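Local coordinates for protein orotidine 5'-phosphate decarboxylase (Lactobacillus acidophilus, PDB 3TFX) that probably catalyses the decarboxylation of orotidine 5'-monophosphate to UMP, the last step of de novo pyrimidine nucleotide synthesis, working as a homodimeric TIM barrel, at residues H66-V72 with Q96-A101; A76-K81 with G104-P110; A120-L124 with Q145-A150. One frame throughout, in Å; residues are numbered along the deposited sequence.

Interaction 1: H66-V72 with Q96-A101; sequences HDIPNTV and QMIKSA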
ATOM      1  N   HIS A  66      -2.573   2.395   2.205  1.00  8.50           N
ATOM      2  CA  HIS A  66      -3.010   3.783   2.023  1.00  8.39           C
ATOM      3  C   HIS A  66      -4.278   3.850   1.136  1.00  8.68           C
ATOM      4  O   HIS A  66      -4.208   3.903  -0.111  1.00  8.18           O
ATOM      5  CB  HIS A  66      -1.862   4.610   1.444  1.00  7.86           C
ATOM      6  CG  HIS A  66      -2.116   6.083   1.419  1.00  7.23           C
ATOM      7  ND1 HIS A  66      -1.258   6.967   0.806  1.00  6.84           N
ATOM      8  CD2 HIS A  66      -3.141   6.827   1.898  1.00  7.31           C
ATOM      9  CE1 HIS A  66      -1.722   8.196   0.940  1.00  5.82           C
ATOM     10  NE2 HIS A  66      -2.865   8.137   1.598  1.00  5.88           N
ATOM     11  N   ASP A  67      -5.429   3.852   1.803  1.00  8.47           N
ATOM     12  CA  ASP A  67      -6.734   3.779   1.159  1.00  8.80           C
ATOM     13  C   ASP A  67      -7.749   4.373   2.156  1.00  9.04           C
ATOM     14  O   ASP A  67      -7.351   4.856   3.219  1.00  8.57           O
ATOM     15  CB  ASP A  67      -7.052   2.315   0.798  1.00  8.96           C
ATOM     16  CG  ASP A  67      -8.024   2.186  -0.379  1.00 10.19           C
ATOM     17  OD1 ASP A  67      -8.991   2.960  -0.441  1.00 11.80           O
ATOM     18  OD2 ASP A  67      -7.837   1.300  -1.237  1.00  8.27           O
ATOM     19  N   ILE A  68      -9.038   4.352   1.820  1.00  9.11           N
ATOM     20  CA  ILE A  68     -10.086   4.915   2.694  1.00  9.44           C
ATOM     21  C   ILE A  68     -10.231   4.064   3.975  1.00  9.16           C
ATOM     22  O   ILE A  68      -9.906   2.888   3.949  1.00  8.57           O
ATOM     23  CB  ILE A  68     -11.452   5.104   1.940  1.00  9.50           C
ATOM     24  CG1 ILE A  68     -12.101   3.755   1.600  1.00  9.44           C
ATOM     25  CG2 ILE A  68     -11.249   5.931   0.661  1.00 10.11           C
ATOM     26  CD1 ILE A  68     -13.521   3.879   1.045  1.00  9.08           C
ATOM     27  N   PRO A  69     -10.684   4.667   5.099  1.00  9.24           N
ATOM     28  CA  PRO A  69     -10.709   3.941   6.371  1.00  9.63           C
ATOM     29  C   PRO A  69     -11.363   2.551   6.317  1.00 10.04           C
ATOM     30  O   PRO A  69     -10.784   1.600   6.850  1.00  9.13           O
ATOM     31  CB  PRO A  69     -11.489   4.883   7.300  1.00  9.98           C
ATOM     32  CG  PRO A  69     -11.151   6.244   6.792  1.00  9.87           C
ATOM     33  CD  PRO A  69     -11.054   6.084   5.281  1.00  9.39           C
ATOM     34  N   ASN A  70     -12.530   2.417   5.679  1.00 10.36           N
ATOM     35  CA  ASN A  70     -13.209   1.106   5.650  1.00 11.14           C
ATOM     36  C   ASN A  70     -12.402   0.014   4.937  1.00 10.71           C
ATOM     37  O   ASN A  70     -12.381  -1.129   5.370  1.00 10.76           O
ATOM     38  CB  ASN A  70     -14.625   1.193   5.057  1.00 11.47           C
ATOM     39  CG  ASN A  70     -15.345  -0.175   5.045  1.00 14.89           C
ATOM     40  OD1 ASN A  70     -15.577  -0.768   3.972  1.00 16.41           O
ATOM     41  ND2 ASN A  70     -15.678  -0.692   6.244  1.00 15.66           N
ATOM     42  N   THR A  71     -11.721   0.378   3.854  1.00 10.74           N
ATOM     43  CA  THR A  71     -10.946  -0.591   3.080  1.00 10.18           C
ATOM     44  C   THR A  71      -9.698  -1.010   3.872  1.00  9.40           C
ATOM     45  O   THR A  71      -9.322  -2.186   3.886  1.00  8.76           O
ATOM     46  CB  THR A  71     -10.588  -0.034   1.692  1.00 10.49           C
ATOM     47  OG1 THR A  71     -11.789   0.344   1.011  1.00 11.29           O
ATOM     48  CG2 THR A  71      -9.861  -1.059   0.840  1.00 10.40           C
ATOM     49  N   VAL A  72      -9.088  -0.051   4.557  1.00  9.12           N
ATOM     50  CA  VAL A  72      -7.896  -0.328   5.365  1.00  9.02           C
ATOM     51  C   VAL A  72      -8.276  -1.170   6.576  1.00  9.35           C
ATOM     52  O   VAL A  72      -7.530  -2.072   6.971  1.00 10.23           O
ATOM     53  CB  VAL A  72      -7.149   0.973   5.764  1.00  8.89           C
ATOM     54  CG1 VAL A  72      -5.907   0.666   6.625  1.00  8.41           C
ATOM     55  CG2 VAL A  72      -6.746   1.738   4.496  1.00  7.83           C
ATOM     56  N   GLN A  96      -8.474   9.066  10.750  1.00 12.32           N
ATOM     57  CA  GLN A  96      -9.494   8.019  10.801  1.00 12.05           C
ATOM     58  C   GLN A  96      -9.005   6.699  10.197  1.00 11.03           C
ATOM     59  O   GLN A  96      -9.330   5.612  10.697  1.00 10.50           O
ATOM     60  CB  GLN A  96     -10.811   8.466  10.146  1.00 12.02           C
ATOM     61  CG  GLN A  96     -11.902   7.379  10.225  1.00 13.38           C
ATOM     62  CD  GLN A  96     -12.268   7.003  11.664  1.00 16.65           C
ATOM     63  OE1 GLN A  96     -12.569   7.880  12.483  1.00 19.30           O
ATOM     64  NE2 GLN A  96     -12.243   5.697  11.976  1.00 15.95           N
HETATM   65  N   MSE A  97      -8.221   6.804   9.130  1.00 10.12           N
HETATM   66  CA  MSE A  97      -7.672   5.623   8.473  1.00 10.24           C
HETATM   67  C   MSE A  97      -6.739   4.852   9.414  1.00  9.69           C
HETATM   68  O   MSE A  97      -6.737   3.616   9.443  1.00  8.66           O
HETATM   69  CB  MSE A  97      -6.935   6.025   7.197  1.00 10.46           C
HETATM   70  CG  MSE A  97      -6.688   4.863   6.267  1.00 12.46           C
HETATM   71 SE   MSE A  97      -4.993   5.054   5.318  1.00 22.99          SE
HETATM   72  CE  MSE A  97      -3.776   4.858   6.840  1.00 16.87           C
ATOM     73  N   ILE A  98      -5.958   5.588  10.199  1.00  9.72           N
ATOM     74  CA  ILE A  98      -5.049   4.957  11.152  1.00  9.88           C
ATOM     75  C   ILE A  98      -5.862   4.227  12.236  1.00 10.09           C
ATOM     76  O   ILE A  98      -5.573   3.066  12.550  1.00  9.87           O
ATOM     77  CB  ILE A  98      -4.040   5.963  11.759  1.00  9.39           C
ATOM     78  CG1 ILE A  98      -3.122   6.531  10.676  1.00 10.10           C
ATOM     79  CG2 ILE A  98      -3.220   5.318  12.900  1.00  9.89           C
ATOM     80  CD1 ILE A  98      -2.274   7.747  11.141  1.00  9.05           C
ATOM     81  N   LYS A  99      -6.879   4.902  12.787  1.00 10.13           N
ATOM     82  CA  LYS A  99      -7.761   4.285  13.788  1.00 10.64           C
ATOM     83  C   LYS A  99      -8.433   3.023  13.248  1.00 10.19           C
ATOM     84  O   LYS A  99      -8.521   2.014  13.955  1.00  9.74           O
ATOM     85  CB  LYS A  99      -8.851   5.256  14.279  1.00 11.17           C
ATOM     86  CG  LYS A  99      -8.334   6.484  15.020  1.00 14.04           C
ATOM     87  CD  LYS A  99      -9.462   7.509  15.226  1.00 17.22           C
ATOM     88  CE  LYS A  99      -8.958   8.794  15.862  1.00 18.31           C
ATOM     89  NZ  LYS A  99     -10.116   9.737  16.096  1.00 21.31           N
ATOM     90  N   SER A 100      -8.906   3.083  11.999  1.00  9.75           N
ATOM     91  CA  SER A 100      -9.577   1.928  11.378  1.00  9.54           C
ATOM     92  C   SER A 100      -8.599   0.775  11.170  1.00  8.94           C
ATOM     93  O   SER A 100      -8.937  -0.382  11.368  1.00  8.66           O
ATOM     94  CB  SER A 100     -10.251   2.336  10.058  1.00  9.42           C
ATOM     95  OG  SER A 100     -11.366   3.188  10.294  1.00 10.84           O
ATOM     96  N   ALA A 101      -7.369   1.107  10.803  1.00  9.32           N
ATOM     97  CA  ALA A 101      -6.318   0.109  10.618  1.00  9.12           C
ATOM     98  C   ALA A 101      -6.096  -0.681  11.907  1.00  9.53           C
ATOM     99  O   ALA A 101      -6.058  -1.914  11.892  1.00  9.38           O
ATOM    100  CB  ALA A 101      -5.034   0.776  10.152  1.00  8.18           C
TER
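Ser100 OG sits at the seam between the first turn of helix 69-80 and helix 95-108, with Gln96 and Pro69 both closing on it. Gln96 NE2 donates a hydrogen bond of 3.1 Å to Ser100 OG, fairly straight at 163° and with the oxygen in the amide plane, while Pro69 CB presses on the same oxygen from the other segment at 3.4 Å. With CG anti to the backbone N and a bend at chi2, Gln96 carries its amide forward along its own helix to Ser100, so that it is the aliphatic part that meets the proline: Gln96 CG lies 3.7 Å from Pro69 CG, the two side chains at about a right angle. Ser100 CB in turn packs 3.3 Å from Pro69 O.

Deeper in, selenomethionine Met97 fills the angle between loop and helix. Its CG, thrown anti to the backbone N (chi1 -163°), comes 3.1 Å from Asp67 O and 3.6 Å from Val72 CG2, and the selenium beyond it approaches the His66 ring obliquely. Val72 CG1 then meets Ala101 CB at 3.6 Å, beside strand 86-90, whose Val89 touches both Met97 and Ala101.

The polar side-chain ends of the loop have their partners elsewhere. Asp67 OD1 takes the Ile68 N-H at 2.7 Å through its anti lone pair, OD2 makes a salt bridge with Lys64 of the second subunit, and His66 ND1 bonds His66 of that subunit. His66 to Thr71 belong to the predicted substrate site, consistent with the active site at the dimer interface known for this family. The chemistry thus divides: apolar packing, with the carbonyls of Asp67 and Pro69 laid against carbons of Met97 and Ser100, seats the loop on the neighbouring helix, while Asp67 OD2 and the His66 imidazole reach the second subunit.

Interaction 2: A76-K81 with G104-P110; sequences AKALAK and GLIAGTP
Gly104 opens the crossing by laying its carbonyl against Lys77: Gly104 O stands 3.1 Å from Lys77 CA, a CA-H...O contact. Leu105 next turns its end back toward helix 69-80, and CD1 meets Ala76 CB at 3.5 Å, close to Met65 and Thr87 of the barrel strands. Its carbonyl O rests 3.3 Å from Ala80 CB. Further on, Ala107 CB flanks CG of Lys77, whose extended chain then leads away from the contact. One turn after Gly104 comes Gly108, with CA 3.6 Å from Lys77 O; a beta carbon on Gly108 would collide with that oxygen.

Thr109 turns its hydroxyl back on the last turn of the helix: OG1 donates to Leu105 O at 2.6 Å from above the carbonyl plane, and also touches Ala80 CB. A valine here would probably leave Leu105 O without its short hydroxyl bond, with weak backbone N-H bonds alone to satisfy it. Pro110 finishes the segment with CD 3.7 Å from Ala80 O.

The sequence GLIAG is a GxxxG motif, matched across the interface by Ala76 and Ala80, and the local axes approach to 6.9 Å at a crossing angle of -39°. With so little side chain between them, the two helices meet largely through backbone, by CA-H...O contacts and close van der Waals packing.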
ATOM      1  N   ALA A  76      -6.271  -4.525   6.893  1.00 11.42           N
ATOM      2  CA  ALA A  76      -5.532  -4.758   8.139  1.00 11.87           C
ATOM      3  C   ALA A  76      -6.028  -6.019   8.844  1.00 12.22           C
ATOM      4  O   ALA A  76      -5.221  -6.816   9.338  1.00 12.32           O
ATOM      5  CB  ALA A  76      -5.633  -3.549   9.059  1.00 11.40           C
ATOM      6  N   LYS A  77      -7.349  -6.206   8.858  1.00 12.09           N
ATOM      7  CA  LYS A  77      -7.959  -7.413   9.420  1.00 12.51           C
ATOM      8  C   LYS A  77      -7.459  -8.678   8.729  1.00 12.48           C
ATOM      9  O   LYS A  77      -7.111  -9.666   9.382  1.00 11.72           O
ATOM     10  CB  LYS A  77      -9.471  -7.334   9.299  1.00 12.60           C
ATOM     11  CG  LYS A  77     -10.222  -8.351  10.120  1.00 13.59           C
ATOM     12  CD  LYS A  77     -11.693  -8.299   9.736  1.00 14.74           C
ATOM     13  CE  LYS A  77     -12.442  -9.492  10.262  1.00 17.17           C
ATOM     14  NZ  LYS A  77     -13.843  -9.476   9.728  1.00 19.87           N
ATOM     15  N   ALA A  78      -7.435  -8.630   7.398  1.00 12.43           N
ATOM     16  CA  ALA A  78      -6.900  -9.716   6.592  1.00 12.32           C
ATOM     17  C   ALA A  78      -5.448 -10.035   6.974  1.00 11.95           C
ATOM     18  O   ALA A  78      -5.079 -11.202   7.081  1.00 11.81           O
ATOM     19  CB  ALA A  78      -6.998  -9.365   5.109  1.00 12.18           C
ATOM     20  N   LEU A  79      -4.635  -9.004   7.187  1.00 11.67           N
ATOM     21  CA  LEU A  79      -3.222  -9.214   7.562  1.00 11.90           C
ATOM     22  C   LEU A  79      -3.019  -9.799   8.964  1.00 12.07           C
ATOM     23  O   LEU A  79      -2.096 -10.590   9.159  1.00 11.92           O
ATOM     24  CB  LEU A  79      -2.373  -7.946   7.378  1.00 10.86           C
ATOM     25  CG  LEU A  79      -2.371  -7.340   5.968  1.00 10.54           C
ATOM     26  CD1 LEU A  79      -1.397  -6.174   5.847  1.00  9.98           C
ATOM     27  CD2 LEU A  79      -2.073  -8.410   4.910  1.00  8.11           C
ATOM     28  N   ALA A  80      -3.869  -9.421   9.922  1.00 12.36           N
ATOM     29  CA  ALA A  80      -3.756  -9.946  11.290  1.00 13.31           C
ATOM     30  C   ALA A  80      -4.071 -11.448  11.368  1.00 14.06           C
ATOM     31  O   ALA A  80      -3.590 -12.142  12.264  1.00 13.93           O
ATOM     32  CB  ALA A  80      -4.612  -9.136  12.276  1.00 12.93           C
ATOM     33  N   LYS A  81      -4.852 -11.952  10.410  1.00 15.57           N
ATOM     34  CA  LYS A  81      -5.159 -13.386  10.329  1.00 16.44           C
ATOM     35  C   LYS A  81      -3.910 -14.203  10.007  1.00 16.82           C
ATOM     36  O   LYS A  81      -3.849 -15.386  10.311  1.00 17.70           O
ATOM     37  CB  LYS A  81      -6.223 -13.661   9.267  1.00 16.76           C
ATOM     38  CG  LYS A  81      -7.606 -13.089   9.543  1.00 17.48           C
ATOM     39  CD  LYS A  81      -8.529 -13.414   8.364  1.00 19.52           C
ATOM     40  CE  LYS A  81      -9.822 -12.600   8.399  1.00 19.76           C
ATOM     41  NZ  LYS A  81     -10.545 -12.640   7.080  1.00 19.41           N
ATOM     42  N   GLY A 104      -9.127  -2.847  12.664  1.00 12.90           N
ATOM     43  CA  GLY A 104      -9.013  -4.007  11.774  1.00 12.98           C
ATOM     44  C   GLY A 104      -8.012  -5.030  12.283  1.00 13.19           C
ATOM     45  O   GLY A 104      -8.290  -6.235  12.280  1.00 13.77           O
ATOM     46  N   LEU A 105      -6.835  -4.560  12.702  1.00 13.15           N
ATOM     47  CA  LEU A 105      -5.815  -5.429  13.311  1.00 12.85           C
ATOM     48  C   LEU A 105      -6.384  -6.210  14.506  1.00 12.74           C
ATOM     49  O   LEU A 105      -6.223  -7.427  14.603  1.00 11.83           O
ATOM     50  CB  LEU A 105      -4.588  -4.591  13.738  1.00 13.28           C
ATOM     51  CG  LEU A 105      -3.297  -4.482  12.891  1.00 13.98           C
ATOM     52  CD1 LEU A 105      -3.425  -4.886  11.429  1.00 12.69           C
ATOM     53  CD2 LEU A 105      -2.587  -3.118  13.025  1.00 12.57           C
ATOM     54  N   ILE A 106      -7.066  -5.501  15.402  1.00 13.21           N
ATOM     55  CA  ILE A 106      -7.731  -6.111  16.571  1.00 13.28           C
ATOM     56  C   ILE A 106      -8.762  -7.185  16.173  1.00 14.14           C
ATOM     57  O   ILE A 106      -8.765  -8.290  16.724  1.00 13.85           O
ATOM     58  CB  ILE A 106      -8.371  -5.021  17.485  1.00 13.18           C
ATOM     59  CG1 ILE A 106      -7.267  -4.111  18.065  1.00 12.29           C
ATOM     60  CG2 ILE A 106      -9.218  -5.653  18.600  1.00 12.54           C
ATOM     61  CD1 ILE A 106      -7.758  -2.942  18.910  1.00 11.33           C
ATOM     62  N   ALA A 107      -9.602  -6.870  15.192  1.00 15.08           N
ATOM     63  CA  ALA A 107     -10.651  -7.785  14.718  1.00 15.70           C
ATOM     64  C   ALA A 107     -10.094  -9.048  14.063  1.00 16.50           C
ATOM     65  O   ALA A 107     -10.693 -10.119  14.158  1.00 17.33           O
ATOM     66  CB  ALA A 107     -11.582  -7.052  13.746  1.00 15.53           C
ATOM     67  N   GLY A 108      -8.945  -8.932  13.410  1.00 16.65           N
ATOM     68  CA  GLY A 108      -8.366 -10.056  12.685  1.00 17.69           C
ATOM     69  C   GLY A 108      -7.412 -10.931  13.474  1.00 18.55           C
ATOM     70  O   GLY A 108      -6.999 -11.981  12.994  1.00 18.43           O
ATOM     71  N   THR A 109      -7.054 -10.509  14.684  1.00 19.14           N
ATOM     72  CA  THR A 109      -6.132 -11.292  15.511  1.00 19.93           C
ATOM     73  C   THR A 109      -6.829 -12.509  16.129  1.00 20.44           C
ATOM     74  O   THR A 109      -7.840 -12.349  16.823  1.00 19.64           O
ATOM     75  CB  THR A 109      -5.525 -10.430  16.640  1.00 19.63           C
ATOM     76  OG1 THR A 109      -5.004  -9.225  16.082  1.00 19.52           O
ATOM     77  CG2 THR A 109      -4.383 -11.180  17.352  1.00 20.07           C
ATOM     78  N   PRO A 110      -6.285 -13.722  15.892  1.00 21.65           N
ATOM     79  CA  PRO A 110      -6.800 -14.935  16.541  1.00 22.64           C
ATOM     80  C   PRO A 110      -6.684 -14.826  18.055  1.00 23.62           C
ATOM     81  O   PRO A 110      -5.720 -14.239  18.557  1.00 23.56           O
ATOM     82  CB  PRO A 110      -5.878 -16.035  16.012  1.00 22.42           C
ATOM     83  CG  PRO A 110      -5.364 -15.508  14.734  1.00 22.81           C
ATOM     84  CD  PRO A 110      -5.177 -14.039  14.977  1.00 22.13           C
TER

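Interaction 3: A120-L124 with Q145-A150; sequences AVTEL and QVLSLA
Apolar contact comes first, where Thr122 points its methyl at Val146. Thr122 CG2 lies 3.4 Å from Val146 CG2, tighter than usual for two carbons, and nearly as close to CG1, so the methyl sits against both valine branches. The chi1 of Thr122, -117°, is well away from a staggered value, which suggests some strain in this fit.

Of the polar contacts, one is weak: Thr122 OG1 donates to Val146 O at 3.5 Å, a carbonyl already bonded by Ala150 N within the helix, while Leu149 CB packs beside the hydroxyl, 3.4 Å from Thr122 OG1. The firmer one is Gln145 NE2 to Glu123 OE2, 3.2 Å long with an angle of 153° at the hydrogen. NE2 meets the carboxylate oxygen nearly end-on to its C-O bond, and the amide and carboxylate planes stand 39° apart. Gln136 NE2 donates to the same OE2.

The contact thus fastens helix 142-155 to the loop that follows strand 117-121, just before Thr125 of the predicted substrate site. Two amide donors converging on one oxygen would probably stabilise negative charge on Glu123 OE2 and restrict the turning of the carboxylate.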
ATOM      1  N   ALA A 120       3.233   3.710  11.650  1.00  6.86           N
ATOM      2  CA  ALA A 120       2.926   4.733  10.653  1.00  7.76           C
ATOM      3  C   ALA A 120       4.161   5.125   9.884  1.00  8.29           C
ATOM      4  O   ALA A 120       5.234   5.362  10.460  1.00  8.53           O
ATOM      5  CB  ALA A 120       2.303   5.966  11.293  1.00  7.22           C
ATOM      6  N   VAL A 121       4.011   5.148   8.571  1.00  8.96           N
ATOM      7  CA  VAL A 121       4.979   5.773   7.714  1.00 10.09           C
ATOM      8  C   VAL A 121       4.623   7.233   7.661  1.00 11.26           C
ATOM      9  O   VAL A 121       3.443   7.619   7.657  1.00 11.47           O
ATOM     10  CB  VAL A 121       4.989   5.152   6.302  1.00 10.83           C
ATOM     11  CG1 VAL A 121       5.705   6.067   5.283  1.00 10.04           C
ATOM     12  CG2 VAL A 121       5.636   3.764   6.363  1.00 10.70           C
ATOM     13  N   THR A 122       5.661   8.042   7.613  1.00 12.17           N
ATOM     14  CA  THR A 122       5.532   9.457   7.752  1.00 13.41           C
ATOM     15  C   THR A 122       5.783  10.038   6.339  1.00 14.13           C
ATOM     16  O   THR A 122       4.854  10.055   5.491  1.00 13.73           O
ATOM     17  CB  THR A 122       6.478   9.863   8.929  1.00 13.77           C
ATOM     18  OG1 THR A 122       5.730  10.416  10.021  1.00 16.14           O
ATOM     19  CG2 THR A 122       7.667  10.686   8.546  1.00 11.87           C
ATOM     20  N   GLU A 123       7.007  10.481   6.071  1.00 14.45           N
ATOM     21  CA  GLU A 123       7.413  10.817   4.719  1.00 15.95           C
ATOM     22  C   GLU A 123       8.437   9.789   4.303  1.00 16.52           C
ATOM     23  O   GLU A 123       9.382   9.530   5.039  1.00 17.31           O
ATOM     24  CB  GLU A 123       7.997  12.234   4.641  1.00 16.08           C
ATOM     25  CG  GLU A 123       6.980  13.365   4.877  1.00 15.59           C
ATOM     26  CD  GLU A 123       5.946  13.492   3.761  1.00 16.74           C
ATOM     27  OE1 GLU A 123       6.155  12.957   2.645  1.00 16.34           O
ATOM     28  OE2 GLU A 123       4.914  14.142   3.993  1.00 16.70           O
ATOM     29  N   LEU A 124       8.242   9.184   3.143  1.00 17.37           N
ATOM     30  CA  LEU A 124       9.188   8.193   2.641  1.00 18.73           C
ATOM     31  C   LEU A 124      10.557   8.837   2.401  1.00 19.47           C
ATOM     32  O   LEU A 124      10.635  10.031   2.086  1.00 19.77           O
ATOM     33  CB  LEU A 124       8.665   7.562   1.347  1.00 18.69           C
ATOM     34  CG  LEU A 124       7.402   6.684   1.429  1.00 18.84           C
ATOM     35  CD1 LEU A 124       6.778   6.537   0.045  1.00 18.28           C
ATOM     36  CD2 LEU A 124       7.715   5.315   2.020  1.00 18.51           C
ATOM     37  N   GLN A 145       6.781  18.480   9.325  1.00 18.95           N
ATOM     38  CA  GLN A 145       5.783  17.597   8.717  1.00 17.36           C
ATOM     39  C   GLN A 145       5.880  16.187   9.304  1.00 16.08           C
ATOM     40  O   GLN A 145       4.868  15.561   9.626  1.00 15.39           O
ATOM     41  CB  GLN A 145       5.939  17.572   7.186  1.00 17.55           C
ATOM     42  CG  GLN A 145       5.129  16.484   6.460  1.00 16.62           C
ATOM     43  CD  GLN A 145       3.631  16.795   6.358  1.00 18.25           C
ATOM     44  OE1 GLN A 145       3.134  17.803   6.894  1.00 17.41           O
ATOM     45  NE2 GLN A 145       2.907  15.929   5.659  1.00 17.99           N
ATOM     46  N   VAL A 146       7.111  15.718   9.465  1.00 15.36           N
ATOM     47  CA  VAL A 146       7.389  14.417  10.052  1.00 14.61           C
ATOM     48  C   VAL A 146       6.858  14.317  11.482  1.00 14.44           C
ATOM     49  O   VAL A 146       6.162  13.351  11.817  1.00 14.03           O
ATOM     50  CB  VAL A 146       8.889  14.051   9.969  1.00 14.58           C
ATOM     51  CG1 VAL A 146       9.222  12.859  10.883  1.00 14.07           C
ATOM     52  CG2 VAL A 146       9.256  13.722   8.528  1.00 14.35           C
ATOM     53  N   LEU A 147       7.172  15.310  12.313  1.00 14.30           N
ATOM     54  CA  LEU A 147       6.710  15.329  13.701  1.00 13.78           C
ATOM     55  C   LEU A 147       5.169  15.394  13.782  1.00 13.53           C
ATOM     56  O   LEU A 147       4.545  14.677  14.568  1.00 13.73           O
ATOM     57  CB  LEU A 147       7.368  16.482  14.465  1.00 13.95           C
ATOM     58  CG  LEU A 147       6.824  16.827  15.864  1.00 14.85           C
ATOM     59  CD1 LEU A 147       7.034  15.661  16.794  1.00 13.02           C
ATOM     60  CD2 LEU A 147       7.455  18.127  16.442  1.00 15.03           C
ATOM     61  N   SER A 148       4.566  16.223  12.943  1.00 13.17           N
ATOM     62  CA  SER A 148       3.103  16.363  12.874  1.00 13.36           C
ATOM     63  C   SER A 148       2.392  15.042  12.502  1.00 12.97           C
ATOM     64  O   SER A 148       1.406  14.654  13.132  1.00 12.47           O
ATOM     65  CB  SER A 148       2.746  17.462  11.870  1.00 13.45           C
ATOM     66  OG  SER A 148       1.352  17.599  11.729  1.00 15.46           O
ATOM     67  N   LEU A 149       2.903  14.363  11.481  1.00 12.16           N
ATOM     68  CA  LEU A 149       2.389  13.044  11.086  1.00 12.24           C
ATOM     69  C   LEU A 149       2.583  12.013  12.207  1.00 12.07           C
ATOM     70  O   LEU A 149       1.684  11.242  12.504  1.00 11.30           O
ATOM     71  CB  LEU A 149       3.100  12.573   9.816  1.00 11.93           C
ATOM     72  CG  LEU A 149       2.448  12.734   8.433  1.00 12.74           C
ATOM     73  CD1 LEU A 149       1.235  13.647   8.364  1.00 12.62           C
ATOM     74  CD2 LEU A 149       3.466  13.072   7.384  1.00 10.90           C
ATOM     75  N   ALA A 150       3.755  12.028  12.841  1.00 12.34           N
ATOM     76  CA  ALA A 150       4.040  11.097  13.925  1.00 13.07           C
ATOM     77  C   ALA A 150       3.110  11.307  15.135  1.00 13.60           C
ATOM     78  O   ALA A 150       2.519  10.347  15.633  1.00 13.52           O
ATOM     79  CB  ALA A 150       5.503  11.169  14.328  1.00 12.37           C
TER

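Overall arrangement
From the N terminus, strand 58-65 leads into 66-72 and helix 69-80; interaction 1 closes a loop over strand 86-90 when the chain returns at 96-101. Interaction 2 opens at 76-81 inside that loop and closes beyond it at 104-110, so the two cross. Both join helices 69-80 and 95-108, one near their N-terminal ends and the other near their C-terminal ends, touching where Ala101 O meets Ala76 CB. Interaction 3 follows in series, closing the excursion through helix 129-134 between strand 117-121 and helix 142-155. The contacts thus keep to the alternation of strands and helices in the TIM barrel, and all three also reach the second subunit.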